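Local coordinates for EGF family domain-containing protein (Toxoplasma gondii, PDB 4Z80) that binds a RON2-like peptide as a divergent apical membrane antigen, and probably takes part in forming the moving junction when the parasite invades host cells, at residues A[297-300]-A[301-305]. Numbering follows the deposited sequence.
Sequences QDFR and SSTCA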
loop_
_atom_site.group_PDB
_atom_site.type_symbol
_atom_site.label_atom_id
_atom_site.label_comp_id
_atom_site.label_asym_id
_atom_site.label_seq_id
_atom_site.Cartn_x
_atom_site.Cartn_y
_atom_site.Cartn_z
ATOM N N GLN A 297 -1.098 10.117 -0.473
ATOM C CA GLN A 297 -2.071 9.569 -1.415
ATOM C C GLN A 297 -2.723 10.631 -2.308
ATOM O O GLN A 297 -3.240 10.311 -3.369
ATOM C CB GLN A 297 -3.136 8.798 -0.640
ATOM C CG GLN A 297 -2.611 7.482 -0.071
ATOM C CD GLN A 297 -3.266 7.132 1.245
ATOM O OE1 GLN A 297 -4.435 6.755 1.284
ATOM N NE2 GLN A 297 -2.530 7.299 2.336
ATOM N N ASP A 298 -2.672 11.892 -1.884
ATOM C CA ASP A 298 -3.256 13.001 -2.647
ATOM C C ASP A 298 -2.410 14.245 -2.425
ATOM O O ASP A 298 -2.104 14.585 -1.286
ATOM C CB ASP A 298 -4.708 13.250 -2.213
ATOM C CG ASP A 298 -5.473 14.157 -3.168
ATOM O OD1 ASP A 298 -5.242 15.381 -3.157
ATOM O OD2 ASP A 298 -6.342 13.644 -3.906
ATOM N N PHE A 299 -2.045 14.925 -3.504
ATOM C CA PHE A 299 -1.320 16.191 -3.413
ATOM C C PHE A 299 -1.731 17.015 -4.616
ATOM O O PHE A 299 -1.604 16.569 -5.752
ATOM C CB PHE A 299 0.196 15.975 -3.377
ATOM C CG PHE A 299 0.992 17.234 -3.102
ATOM C CD1 PHE A 299 0.689 18.031 -2.011
ATOM C CD2 PHE A 299 2.052 17.601 -3.914
ATOM C CE1 PHE A 299 1.417 19.176 -1.746
ATOM C CE2 PHE A 299 2.785 18.747 -3.651
ATOM C CZ PHE A 299 2.462 19.537 -2.565
ATOM N N ARG A 300 -2.280 18.201 -4.370
ATOM C CA ARG A 300 -2.828 19.012 -5.452
ATOM C C ARG A 300 -2.676 20.503 -5.155
ATOM O O ARG A 300 -3.391 21.329 -5.722
ATOM C CB ARG A 300 -4.299 18.665 -5.691
ATOM C CG ARG A 300 -5.205 18.935 -4.504
ATOM C CD ARG A 300 -6.656 18.597 -4.816
ATOM N NE ARG A 300 -6.914 17.161 -4.848
ATOM C CZ ARG A 300 -8.055 16.619 -5.259
ATOM N NH1 ARG A 300 -9.045 17.395 -5.686
ATOM N NH2 ARG A 300 -8.201 15.299 -5.243
ATOM N N SER A 301 -1.734 20.833 -4.278
ATOM C CA SER A 301 -1.394 22.221 -3.968
ATOM C C SER A 301 -0.844 22.982 -5.159
ATOM O O SER A 301 -0.401 22.389 -6.136
ATOM C CB SER A 301 -0.358 22.253 -2.850
ATOM O OG SER A 301 -0.865 21.638 -1.685
ATOM N N SER A 302 -0.834 24.308 -5.049
ATOM C CA SER A 302 -0.306 25.152 -6.106
ATOM C C SER A 302 1.165 24.873 -6.395
ATOM O O SER A 302 1.653 25.198 -7.474
ATOM C CB SER A 302 -0.475 26.622 -5.739
ATOM O OG SER A 302 0.216 26.916 -4.551
ATOM N N THR A 303 1.856 24.263 -5.436
ATOM C CA THR A 303 3.268 23.941 -5.585
ATOM C C THR A 303 3.528 22.549 -6.154
ATOM O O THR A 303 4.685 22.191 -6.375
ATOM C CB THR A 303 3.993 24.022 -4.237
ATOM O OG1 THR A 303 3.338 23.165 -3.298
ATOM C CG2 THR A 303 3.998 25.449 -3.709
ATOM N N CYS A 304 2.483 21.762 -6.386
ATOM C CA CYS A 304 2.695 20.395 -6.860
ATOM C C CYS A 304 3.178 20.434 -8.309
ATOM O O CYS A 304 2.781 21.302 -9.088
ATOM C CB CYS A 304 1.429 19.535 -6.716
ATOM S SG CYS A 304 0.034 19.848 -7.847
ATOM N N ALA A 305 4.058 19.498 -8.652
ATOM C CA ALA A 305 4.577 19.386 -10.009
ATOM C C ALA A 305 3.615 18.600 -10.888
ATOM O O ALA A 305 3.235 17.481 -10.553
ATOM C CB ALA A 305 5.952 18.722 -9.998
#
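Phe299 lays its ring against the turn that follows it in the chain, overlapping Ser301, Thr303 and Cys304. The outer atoms and the CD2-CE2 flank of the ring meet the turn. Phe299 CE2 lies 3.4 Å from Cys304 CB, which approaches obliquely. Phe299 CE1, on the other flank of the ring, lies 3.4 Å from Ser301 OG. At the tip Phe299 CZ approaches Thr303 OG1 at 3.8 Å, the two side chains crossing at a slant. The backbone N of Ser301 lies above one face of the ring, offset toward its rim. Phe299 CG stands anti to the backbone N (chi1 -172°), which sets the ring beside its own carbonyl carbon and within touch of the turn.

The stretch lies in the loop between strands 289-291 and 318-321, in the PAN-clan region of the apical membrane antigen 1 family; Phe299 and Ala305 make backbone hydrogen bonds to Val318 and Cys317. Residues 301-304 form a type I beta turn, closed by a 3.0 Å hydrogen bond from Cys304 N to Ser301 O. The turn brings Cys304 CB and SG against Phe299 and Arg300. Cys304 SG sits 5.5 Å from the centre of the Phe299 ring, an oblique sulfur-aromatic contact. Cys304 SG is also 3.8 Å from Arg300 CA. Arg107 hydrogen-bonds to the carbonyl oxygens of Ser301 and Cys304.

Arg300 points its CB away from the turn. A bend at chi3 (74°) brings the guanidinium back to Asp298. NE and NH2 grip the carboxylate side-on, one nitrogen to each oxygen, and both oxygens use syn lone pairs. The bond from Arg300 NH2 to Asp298 OD2, 2.8 Å long, lies in the guanidinium plane; that from Arg300 NE to Asp298 OD1 is tilted from it.

The ring thus meets two hydroxyl oxygens as well as Cys304 CB, with no hydrogen bond among them. Asp298 probably offsets the charge of Arg300 and, in part, of nearby Arg319, while dispersion at the ring and the disulfide to Cys317 of the same chain, just ahead of strand 318-321, hold the turn.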